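Local coordinates for protein EF-P arginine 32 rhamnosyl-transferase (Pseudomonas putida KT2440, PDB 5NV8) that belongs to the EarP family of elongation factor P rhamnosyltransferases and holds 2'-deoxy-thymidine-beta-L-rhamnose in a pocket of its alpha/beta fold, at residues D272-G285 / R291-I303. Residues are numbered along the deposited sequence; the frame is centred on the assembly and turned at random.
Sequences DRLLWSCDFNAVRG and RAQWAGQPMLWHI. With TRH (2'-deoxy-thymidine-beta-L-rhamnose), chain B.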
ATOM      1  N   ASP A 272       3.371  -7.581  -2.134  1.00 31.35           N
ATOM      2  CA  ASP A 272       4.382  -7.226  -1.142  1.00 37.44           C
ATOM      3  C   ASP A 272       5.783  -7.361  -1.725  1.00 31.65           C
ATOM      4  O   ASP A 272       6.638  -6.493  -1.515  1.00 23.96           O
ATOM      5  CB  ASP A 272       4.239  -8.104   0.103  1.00 22.41           C
ATOM      6  CG  ASP A 272       3.095  -7.670   1.001  1.00 29.69           C
ATOM      7  OD1 ASP A 272       2.849  -6.448   1.118  1.00 22.09           O
ATOM      8  OD2 ASP A 272       2.444  -8.555   1.595  1.00 24.25           O
ATOM      9  N   ARG A 273       6.036  -8.451  -2.455  1.00 23.34           N
ATOM     10  CA  ARG A 273       7.331  -8.627  -3.105  1.00 29.64           C
ATOM     11  C   ARG A 273       7.596  -7.507  -4.103  1.00 26.82           C
ATOM     12  O   ARG A 273       8.737  -7.056  -4.254  1.00 33.75           O
ATOM     13  CB  ARG A 273       7.393  -9.992  -3.794  1.00 29.02           C
ATOM     14  CG  ARG A 273       6.854 -11.153  -2.960  1.00 39.72           C
ATOM     15  CD  ARG A 273       7.653 -12.434  -3.186  1.00 45.98           C
ATOM     16  NE  ARG A 273       7.113 -13.240  -4.281  1.00 61.09           N
ATOM     17  CZ  ARG A 273       7.781 -14.212  -4.897  1.00 70.36           C
ATOM     18  NH1 ARG A 273       9.021 -14.505  -4.529  1.00 73.12           N
ATOM     19  NH2 ARG A 273       7.211 -14.892  -5.884  1.00 70.61           N
ATOM     20  N   LEU A 274       6.550  -7.041  -4.788  1.00 23.84           N
ATOM     21  CA  LEU A 274       6.692  -5.891  -5.676  1.00 37.05           C
ATOM     22  C   LEU A 274       7.144  -4.657  -4.904  1.00 36.20           C
ATOM     23  O   LEU A 274       8.119  -3.999  -5.281  1.00 22.63           O
ATOM     24  CB  LEU A 274       5.373  -5.620  -6.399  1.00 24.55           C
ATOM     25  CG  LEU A 274       5.429  -4.625  -7.563  1.00 33.54           C
ATOM     26  CD1 LEU A 274       6.501  -5.025  -8.565  1.00 30.15           C
ATOM     27  CD2 LEU A 274       4.077  -4.511  -8.240  1.00 26.13           C
ATOM     28  N   LEU A 275       6.444  -4.334  -3.811  1.00 26.44           N
ATOM     29  CA  LEU A 275       6.803  -3.161  -3.017  1.00 21.71           C
ATOM     30  C   LEU A 275       8.230  -3.264  -2.491  1.00 21.81           C
ATOM     31  O   LEU A 275       8.987  -2.287  -2.538  1.00 23.69           O
ATOM     32  CB  LEU A 275       5.821  -2.988  -1.858  1.00 21.55           C
ATOM     33  CG  LEU A 275       4.355  -2.708  -2.204  1.00 38.12           C
ATOM     34  CD1 LEU A 275       3.508  -2.678  -0.940  1.00 25.53           C
ATOM     35  CD2 LEU A 275       4.215  -1.402  -2.978  1.00 32.89           C
ATOM     36  N   TRP A 276       8.617  -4.442  -1.994  1.00 21.56           N
ATOM     37  CA  TRP A 276       9.965  -4.636  -1.472  1.00 35.97           C
ATOM     38  C   TRP A 276      11.033  -4.512  -2.553  1.00 36.91           C
ATOM     39  O   TRP A 276      12.199  -4.265  -2.227  1.00 45.44           O
ATOM     40  CB  TRP A 276      10.078  -6.006  -0.796  1.00 22.04           C
ATOM     41  CG  TRP A 276       9.055  -6.256   0.275  1.00 31.48           C
ATOM     42  CD1 TRP A 276       8.300  -5.320   0.925  1.00 35.64           C
ATOM     43  CD2 TRP A 276       8.672  -7.527   0.820  1.00 32.04           C
ATOM     44  NE1 TRP A 276       7.476  -5.930   1.840  1.00 30.67           N
ATOM     45  CE2 TRP A 276       7.682  -7.283   1.793  1.00 24.51           C
ATOM     46  CE3 TRP A 276       9.070  -8.847   0.579  1.00 27.20           C
ATOM     47  CZ2 TRP A 276       7.088  -8.308   2.527  1.00 29.61           C
ATOM     48  CZ3 TRP A 276       8.478  -9.864   1.308  1.00 26.32           C
ATOM     49  CH2 TRP A 276       7.498  -9.588   2.271  1.00 22.41           C
ATOM     50  N   SER A 277      10.664  -4.669  -3.827  1.00 31.19           N
ATOM     51  CA  SER A 277      11.639  -4.718  -4.909  1.00 23.02           C
ATOM     52  C   SER A 277      11.977  -3.347  -5.483  1.00 33.46           C
ATOM     53  O   SER A 277      13.091  -3.158  -5.985  1.00 28.50           O
ATOM     54  CB  SER A 277      11.124  -5.628  -6.027  1.00 23.85           C
ATOM     55  OG  SER A 277      11.267  -6.995  -5.669  1.00 33.74           O
ATOM     56  N   CYS A 278      11.058  -2.392  -5.410  1.00 25.64           N
ATOM     57  CA  CYS A 278      11.211  -1.094  -6.049  1.00 29.40           C
ATOM     58  C   CYS A 278      11.817  -0.075  -5.086  1.00 32.20           C
ATOM     59  O   CYS A 278      11.712  -0.195  -3.863  1.00 29.49           O
ATOM     60  CB  CYS A 278       9.854  -0.589  -6.550  1.00 27.16           C
ATOM     61  SG  CYS A 278       8.934  -1.744  -7.564  1.00 34.10           S
ATOM     62  N   ASP A 279      12.447   0.953  -5.659  1.00 24.55           N
ATOM     63  CA  ASP A 279      13.042   2.020  -4.867  1.00 21.70           C
ATOM     64  C   ASP A 279      12.050   3.122  -4.515  1.00 30.16           C
ATOM     65  O   ASP A 279      12.369   3.977  -3.680  1.00 21.67           O
ATOM     66  CB  ASP A 279      14.240   2.620  -5.610  1.00 26.14           C
ATOM     67  CG  ASP A 279      15.215   1.561  -6.085  1.00 34.83           C
ATOM     68  OD1 ASP A 279      15.743   0.812  -5.235  1.00 39.76           O
ATOM     69  OD2 ASP A 279      15.438   1.467  -7.310  1.00 25.90           O
ATOM     70  N   PHE A 280      10.865   3.118  -5.124  1.00 21.54           N
ATOM     71  CA  PHE A 280       9.822   4.093  -4.827  1.00 26.45           C
ATOM     72  C   PHE A 280       8.475   3.465  -5.152  1.00 21.92           C
ATOM     73  O   PHE A 280       8.290   2.931  -6.249  1.00 22.95           O
ATOM     74  CB  PHE A 280      10.022   5.383  -5.630  1.00 25.73           C
ATOM     75  CG  PHE A 280       9.093   6.495  -5.233  1.00 29.44           C
ATOM     76  CD1 PHE A 280       9.294   7.194  -4.053  1.00 22.78           C
ATOM     77  CD2 PHE A 280       8.025   6.848  -6.043  1.00 28.91           C
ATOM     78  CE1 PHE A 280       8.442   8.221  -3.684  1.00 28.33           C
ATOM     79  CE2 PHE A 280       7.170   7.874  -5.681  1.00 23.98           C
ATOM     80  CZ  PHE A 280       7.379   8.561  -4.499  1.00 28.82           C
ATOM     81  N   ASN A 281       7.543   3.526  -4.205  1.00 22.03           N
ATOM     82  CA  ASN A 281       6.253   2.860  -4.340  1.00 29.37           C
ATOM     83  C   ASN A 281       5.131   3.879  -4.202  1.00 24.23           C
ATOM     84  O   ASN A 281       4.960   4.481  -3.138  1.00 26.86           O
ATOM     85  CB  ASN A 281       6.099   1.750  -3.297  1.00 26.23           C
ATOM     86  CG  ASN A 281       7.103   0.629  -3.489  1.00 28.46           C
ATOM     87  OD1 ASN A 281       7.025  -0.136  -4.454  1.00 21.85           O
ATOM     88  ND2 ASN A 281       8.041   0.511  -2.557  1.00 23.22           N
ATOM     89  N   ALA A 282       4.357   4.053  -5.269  1.00 29.59           N
ATOM     90  CA  ALA A 282       3.194   4.932  -5.263  1.00 25.19           C
ATOM     91  C   ALA A 282       1.951   4.077  -5.040  1.00 30.19           C
ATOM     92  O   ALA A 282       1.557   3.305  -5.919  1.00 32.10           O
ATOM     93  CB  ALA A 282       3.101   5.719  -6.569  1.00 32.99           C
ATOM     94  N   VAL A 283       1.339   4.212  -3.863  1.00 34.55           N
ATOM     95  CA  VAL A 283       0.169   3.413  -3.506  1.00 32.91           C
ATOM     96  C   VAL A 283      -1.045   4.315  -3.340  1.00 32.09           C
ATOM     97  O   VAL A 283      -0.982   5.519  -3.611  1.00 29.09           O
ATOM     98  CB  VAL A 283       0.419   2.593  -2.226  1.00 25.72           C
ATOM     99  CG1 VAL A 283       1.226   1.339  -2.547  1.00 24.67           C
ATOM    100  CG2 VAL A 283       1.124   3.445  -1.180  1.00 25.26           C
ATOM    101  N   ARG A 284      -2.154   3.743  -2.878  1.00 29.23           N
ATOM    102  CA  ARG A 284      -3.415   4.466  -2.784  1.00 36.33           C
ATOM    103  C   ARG A 284      -4.296   3.791  -1.740  1.00 39.20           C
ATOM    104  O   ARG A 284      -3.931   2.765  -1.155  1.00 31.53           O
ATOM    105  CB  ARG A 284      -4.127   4.498  -4.137  1.00 34.90           C
ATOM    106  CG  ARG A 284      -4.672   3.138  -4.522  1.00 33.10           C
ATOM    107  CD  ARG A 284      -5.679   3.204  -5.647  1.00 41.98           C
ATOM    108  NE  ARG A 284      -6.592   2.067  -5.598  1.00 36.36           N
ATOM    109  CZ  ARG A 284      -7.222   1.570  -6.655  1.00 41.88           C
ATOM    110  NH1 ARG A 284      -7.032   2.110  -7.850  1.00 49.25           N
ATOM    111  NH2 ARG A 284      -8.033   0.531  -6.518  1.00 39.05           N
ATOM    112  N   GLY A 285      -5.465   4.380  -1.516  1.00 43.49           N
ATOM    113  CA  GLY A 285      -6.506   3.700  -0.761  1.00 44.88           C
ATOM    114  C   GLY A 285      -6.125   3.480   0.688  1.00 38.64           C
ATOM    115  O   GLY A 285      -5.633   4.382   1.374  1.00 33.22           O
ATOM    116  N   ARG A 291       0.761  -1.227   3.501  1.00 23.27           N
ATOM    117  CA  ARG A 291       1.718  -2.221   3.021  1.00 27.08           C
ATOM    118  C   ARG A 291       3.016  -1.567   2.563  1.00 27.44           C
ATOM    119  O   ARG A 291       4.106  -2.089   2.821  1.00 28.66           O
ATOM    120  CB  ARG A 291       1.099  -3.030   1.884  1.00 29.99           C
ATOM    121  CG  ARG A 291      -0.001  -3.971   2.331  1.00 27.76           C
ATOM    122  CD  ARG A 291       0.594  -5.231   2.917  1.00 25.53           C
ATOM    123  NE  ARG A 291       0.379  -5.321   4.354  1.00 34.17           N
ATOM    124  CZ  ARG A 291       0.724  -6.370   5.090  1.00 36.74           C
ATOM    125  NH1 ARG A 291       1.305  -7.420   4.520  1.00 39.38           N
ATOM    126  NH2 ARG A 291       0.486  -6.370   6.394  1.00 22.39           N
ATOM    127  N   ALA A 292       2.922  -0.422   1.883  1.00 24.83           N
ATOM    128  CA  ALA A 292       4.128   0.266   1.438  1.00 32.29           C
ATOM    129  C   ALA A 292       4.892   0.872   2.605  1.00 39.31           C
ATOM    130  O   ALA A 292       6.112   1.052   2.517  1.00 36.14           O
ATOM    131  CB  ALA A 292       3.774   1.344   0.412  1.00 32.08           C
ATOM    132  N   GLN A 293       4.200   1.199   3.701  1.00 22.54           N
ATOM    133  CA  GLN A 293       4.895   1.690   4.886  1.00 22.87           C
ATOM    134  C   GLN A 293       5.738   0.589   5.519  1.00 22.44           C
ATOM    135  O   GLN A 293       6.873   0.836   5.943  1.00 22.63           O
ATOM    136  CB  GLN A 293       3.890   2.266   5.888  1.00 23.83           C
ATOM    137  CG  GLN A 293       3.206   3.550   5.413  1.00 28.41           C
ATOM    138  CD  GLN A 293       2.145   4.063   6.374  1.00 30.58           C
ATOM    139  OE1 GLN A 293       2.453   4.505   7.480  1.00 29.00           O
ATOM    140  NE2 GLN A 293       0.886   4.008   5.952  1.00 26.54           N
ATOM    141  N   TRP A 294       5.205  -0.636   5.582  1.00 22.08           N
ATOM    142  CA  TRP A 294       5.999  -1.771   6.037  1.00 21.83           C
ATOM    143  C   TRP A 294       7.120  -2.116   5.067  1.00 21.48           C
ATOM    144  O   TRP A 294       8.131  -2.685   5.489  1.00 21.64           O
ATOM    145  CB  TRP A 294       5.115  -3.002   6.253  1.00 29.02           C
ATOM    146  CG  TRP A 294       3.960  -2.799   7.208  1.00 31.58           C
ATOM    147  CD1 TRP A 294       2.669  -3.196   7.018  1.00 33.79           C
ATOM    148  CD2 TRP A 294       3.994  -2.159   8.497  1.00 22.80           C
ATOM    149  NE1 TRP A 294       1.898  -2.847   8.100  1.00 32.47           N
ATOM    150  CE2 TRP A 294       2.687  -2.209   9.020  1.00 31.19           C
ATOM    151  CE3 TRP A 294       5.001  -1.554   9.256  1.00 23.30           C
ATOM    152  CZ2 TRP A 294       2.361  -1.673  10.265  1.00 33.70           C
ATOM    153  CZ3 TRP A 294       4.674  -1.020  10.487  1.00 24.26           C
ATOM    154  CH2 TRP A 294       3.365  -1.084  10.980  1.00 32.39           C
ATOM    155  N   ALA A 295       6.969  -1.776   3.781  1.00 21.22           N
ATOM    156  CA  ALA A 295       8.031  -2.032   2.811  1.00 21.06           C
ATOM    157  C   ALA A 295       9.296  -1.240   3.126  1.00 29.07           C
ATOM    158  O   ALA A 295      10.400  -1.678   2.780  1.00 34.79           O
ATOM    159  CB  ALA A 295       7.546  -1.711   1.397  1.00 20.93           C
ATOM    160  N   GLY A 296       9.162  -0.077   3.764  1.00 26.65           N
ATOM    161  CA  GLY A 296      10.312   0.683   4.210  1.00 22.29           C
ATOM    162  C   GLY A 296      11.000   1.539   3.164  1.00 28.48           C
ATOM    163  O   GLY A 296      12.002   2.187   3.489  1.00 28.56           O
ATOM    164  N   GLN A 297      10.504   1.572   1.928  1.00 28.44           N
ATOM    165  CA  GLN A 297      11.102   2.380   0.874  1.00 21.78           C
ATOM    166  C   GLN A 297      10.364   3.703   0.725  1.00 22.01           C
ATOM    167  O   GLN A 297       9.231   3.848   1.192  1.00 30.75           O
ATOM    168  CB  GLN A 297      11.079   1.619  -0.458  1.00 21.37           C
ATOM    169  CG  GLN A 297      11.626   0.207  -0.373  1.00 24.60           C
ATOM    170  CD  GLN A 297      13.141   0.176  -0.315  1.00 31.74           C
ATOM    171  OE1 GLN A 297      13.736   0.402   0.739  1.00 32.48           O
ATOM    172  NE2 GLN A 297      13.773  -0.112  -1.449  1.00 29.00           N
ATOM    173  N   PRO A 298      10.987   4.706   0.098  1.00 34.88           N
ATOM    174  CA  PRO A 298      10.271   5.957  -0.183  1.00 30.56           C
ATOM    175  C   PRO A 298       8.985   5.685  -0.951  1.00 32.41           C
ATOM    176  O   PRO A 298       8.939   4.829  -1.835  1.00 37.27           O
ATOM    177  CB  PRO A 298      11.274   6.756  -1.021  1.00 30.61           C
ATOM    178  CG  PRO A 298      12.597   6.269  -0.568  1.00 26.78           C
ATOM    179  CD  PRO A 298      12.415   4.803  -0.256  1.00 30.35           C
ATOM    180  N   MET A 299       7.929   6.419  -0.605  1.00 23.09           N
ATOM    181  CA  MET A 299       6.599   6.083  -1.087  1.00 23.25           C
ATOM    182  C   MET A 299       5.806   7.344  -1.407  1.00 24.31           C
ATOM    183  O   MET A 299       6.231   8.469  -1.132  1.00 24.89           O
ATOM    184  CB  MET A 299       5.829   5.241  -0.062  1.00 23.23           C
ATOM    185  CG  MET A 299       5.997   5.722   1.368  1.00 29.64           C
ATOM    186  SD  MET A 299       5.321   4.559   2.560  1.00 39.63           S
ATOM    187  CE  MET A 299       3.608   4.555   2.051  1.00 37.04           C
ATOM    188  N   LEU A 300       4.627   7.131  -1.987  1.00 30.01           N
ATOM    189  CA  LEU A 300       3.694   8.198  -2.314  1.00 33.53           C
ATOM    190  C   LEU A 300       2.277   7.666  -2.153  1.00 34.98           C
ATOM    191  O   LEU A 300       2.012   6.498  -2.446  1.00 33.28           O
ATOM    192  CB  LEU A 300       3.916   8.711  -3.740  1.00 33.58           C
ATOM    193  CG  LEU A 300       3.104   9.933  -4.173  1.00 32.87           C
ATOM    194  CD1 LEU A 300       3.201  11.044  -3.137  1.00 28.83           C
ATOM    195  CD2 LEU A 300       3.579  10.421  -5.540  1.00 28.39           C
ATOM    196  N   TRP A 301       1.374   8.531  -1.694  1.00 37.05           N
ATOM    197  CA  TRP A 301       0.005   8.155  -1.368  1.00 33.56           C
ATOM    198  C   TRP A 301      -0.971   8.948  -2.225  1.00 33.40           C
ATOM    199  O   TRP A 301      -0.769  10.140  -2.474  1.00 37.17           O
ATOM    200  CB  TRP A 301      -0.284   8.399   0.116  1.00 31.80           C
ATOM    201  CG  TRP A 301      -1.602   7.874   0.608  1.00 35.11           C
ATOM    202  CD1 TRP A 301      -2.327   6.837   0.090  1.00 32.10           C
ATOM    203  CD2 TRP A 301      -2.344   8.357   1.735  1.00 37.66           C
ATOM    204  NE1 TRP A 301      -3.477   6.651   0.820  1.00 35.34           N
ATOM    205  CE2 TRP A 301      -3.510   7.570   1.836  1.00 36.37           C
ATOM    206  CE3 TRP A 301      -2.136   9.380   2.665  1.00 33.45           C
ATOM    207  CZ2 TRP A 301      -4.463   7.775   2.829  1.00 38.16           C
ATOM    208  CZ3 TRP A 301      -3.084   9.583   3.652  1.00 40.09           C
ATOM    209  CH2 TRP A 301      -4.235   8.784   3.726  1.00 45.52           C
ATOM    210  N   HIS A 302      -2.027   8.277  -2.675  1.00 36.42           N
ATOM    211  CA  HIS A 302      -3.093   8.900  -3.457  1.00 34.35           C
ATOM    212  C   HIS A 302      -4.418   8.560  -2.781  1.00 39.01           C
ATOM    213  O   HIS A 302      -4.913   7.436  -2.905  1.00 37.34           O
ATOM    214  CB  HIS A 302      -3.064   8.422  -4.905  1.00 34.35           C
ATOM    215  CG  HIS A 302      -3.949   9.210  -5.818  1.00 41.53           C
ATOM    216  ND1 HIS A 302      -4.529   8.666  -6.944  1.00 37.82           N
ATOM    217  CD2 HIS A 302      -4.355  10.500  -5.772  1.00 38.57           C
ATOM    218  CE1 HIS A 302      -5.252   9.588  -7.554  1.00 40.19           C
ATOM    219  NE2 HIS A 302      -5.162  10.711  -6.864  1.00 40.67           N
ATOM    220  N   ILE A 303      -4.992   9.526  -2.069  1.00 43.33           N
ATOM    221  CA  ILE A 303      -6.190   9.292  -1.269  1.00 48.28           C
ATOM    222  C   ILE A 303      -7.422   9.612  -2.112  1.00 54.10           C
ATOM    223  O   ILE A 303      -7.665  10.772  -2.456  1.00 56.94           O
ATOM    224  CB  ILE A 303      -6.170  10.109   0.031  1.00 49.40           C
ATOM    225  CG1 ILE A 303      -7.543  10.084   0.704  1.00 58.76           C
ATOM    226  CG2 ILE A 303      -5.699  11.541  -0.220  1.00 61.56           C
ATOM    227  CD1 ILE A 303      -7.947   8.716   1.213  1.00 67.31           C
TER
HETATM  228  O4P TRH B 401      -8.238   2.216  -3.673  1.00 49.66           O
HETATM  229  P2  TRH B 401      -8.183   0.938  -2.919  1.00 49.48           P
HETATM  230  O3P TRH B 401      -8.526  -0.336  -3.856  1.00 30.25           O
HETATM  231  O1  TRH B 401      -9.190   0.916  -1.662  1.00 55.60           O
HETATM  232  C1  TRH B 401     -10.011   2.079  -1.428  1.00 62.45           C
HETATM  233  C2  TRH B 401     -10.798   1.938  -0.118  1.00 63.66           C
HETATM  234  O2  TRH B 401     -11.203   0.586   0.101  1.00 71.02           O
HETATM  235  C3  TRH B 401     -12.074   2.787  -0.172  1.00 63.07           C
HETATM  236  O3  TRH B 401     -13.091   2.077  -0.892  1.00 61.61           O
HETATM  237  C4  TRH B 401     -11.780   4.087  -0.891  1.00 63.69           C
HETATM  238  O4  TRH B 401     -10.710   4.769  -0.211  1.00 69.59           O
HETATM  239  OPP TRH B 401      -6.691   0.671  -2.357  1.00 51.61           O
HETATM  240  P   TRH B 401      -6.459  -0.422  -1.211  1.00 44.85           P
HETATM  241  O1P TRH B 401      -7.155  -0.108   0.062  1.00 42.09           O
HETATM  242  O2P TRH B 401      -4.866  -0.559  -0.996  1.00 55.46           O
HETATM  243  O5' TRH B 401      -6.900  -1.847  -1.816  1.00 36.83           O
HETATM  244  C5' TRH B 401      -6.046  -2.524  -2.734  1.00 30.53           C
HETATM  245  C4' TRH B 401      -6.007  -3.995  -2.353  1.00 25.71           C
HETATM  246  O4' TRH B 401      -5.615  -4.719  -3.551  1.00 25.46           O
HETATM  247  C3' TRH B 401      -4.868  -4.218  -1.378  1.00 37.48           C
HETATM  248  O3' TRH B 401      -4.973  -5.532  -0.818  1.00 38.80           O
HETATM  249  C2' TRH B 401      -3.716  -4.190  -2.356  1.00 35.03           C
HETATM  250  C1' TRH B 401      -4.302  -5.253  -3.252  1.00 32.79           C
HETATM  251  N11 TRH B 401      -3.541  -5.499  -4.496  1.00 45.27           N
HETATM  252  C21 TRH B 401      -3.215  -6.760  -4.806  1.00 43.68           C
HETATM  253  O21 TRH B 401      -3.534  -7.684  -4.060  1.00 45.28           O
HETATM  254  N31 TRH B 401      -2.510  -7.038  -5.973  1.00 37.30           N
HETATM  255  C41 TRH B 401      -2.136  -6.014  -6.836  1.00 31.96           C
HETATM  256  O41 TRH B 401      -1.512  -6.287  -7.860  1.00 34.08           O
HETATM  257  C51 TRH B 401      -2.475  -4.705  -6.522  1.00 41.60           C
HETATM  258  C5A TRH B 401      -2.107  -3.675  -7.379  1.00 37.39           C
HETATM  259  C61 TRH B 401      -3.183  -4.440  -5.352  1.00 47.36           C
HETATM  260  O   HOH W   1       4.556  -4.618   2.012  1.00 29.71           O
HETATM  261  O   HOH W   2       7.439   1.403   0.117  1.00 21.41           O
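Val283 and Ala292 meet where helix 287-295 lies against its own strands, inside the right-handed beta-alpha-beta unit 280-284, 287-295, 299-302 of this alpha/beta fold. The Ala292 methyl fits the fork of Val283, with CB 3.7 Å from CG2 and 3.9 Å from CG1; a beta-branched residue offers two knobs with a shallow notch between them, and a methyl is small enough to enter it. One turn on, the methyl of Ala295 fills the angle between Leu275 CB and the edge of the Trp276 indole at CD1. The axes of segments 272-277 and 291-295 approach to 9.1 Å and cross at -45°, with Ala295 pointing into the gap. Leu275 CD1 reaches back along helix 291-295 to the backbone between Arg291 and Ala292.

The strands pair in parallel through backbone hydrogen bonds: Asn281 N donates to Pro298 O, Leu300 N to Asn281 O, and Val283 N to Leu300 O at 2.8 Å. On the sheet face bearing Ala282, Phe280 swings its CG anti to the backbone N (chi1 -172°), which carries CZ over to Leu300 CB, 3.5 Å away. Trp338 and Trp341 of helix 328-343 cover Leu300.

A water between the helices gives its hydrogens to Asp272 OD1 and Arg291 O, while Asp272 OD2 forms a salt bridge with Arg291 NH1 whose hydrogen bond is weak; Arg291 NH2 pairs with Glu166. Asn281 ND2 reaches back to Leu275 O, and its OD1 meets Ser202. Gln297, bent at chi2, donates NE2 to Cys278 O in its amide plane.

At the pocket end, Arg284 NH2 donates a nearly straight hydrogen bond (2.8 Å) to O3P of 2'-deoxy-thymidine-beta-L-rhamnose. Gly285, with no side chain and a positive phi, lets its CA come against the bridging OPP, and its carbonyl oxygen accepts a hydrogen bond from Trp301 NE1 at 3.2 Å, close to the indole plane.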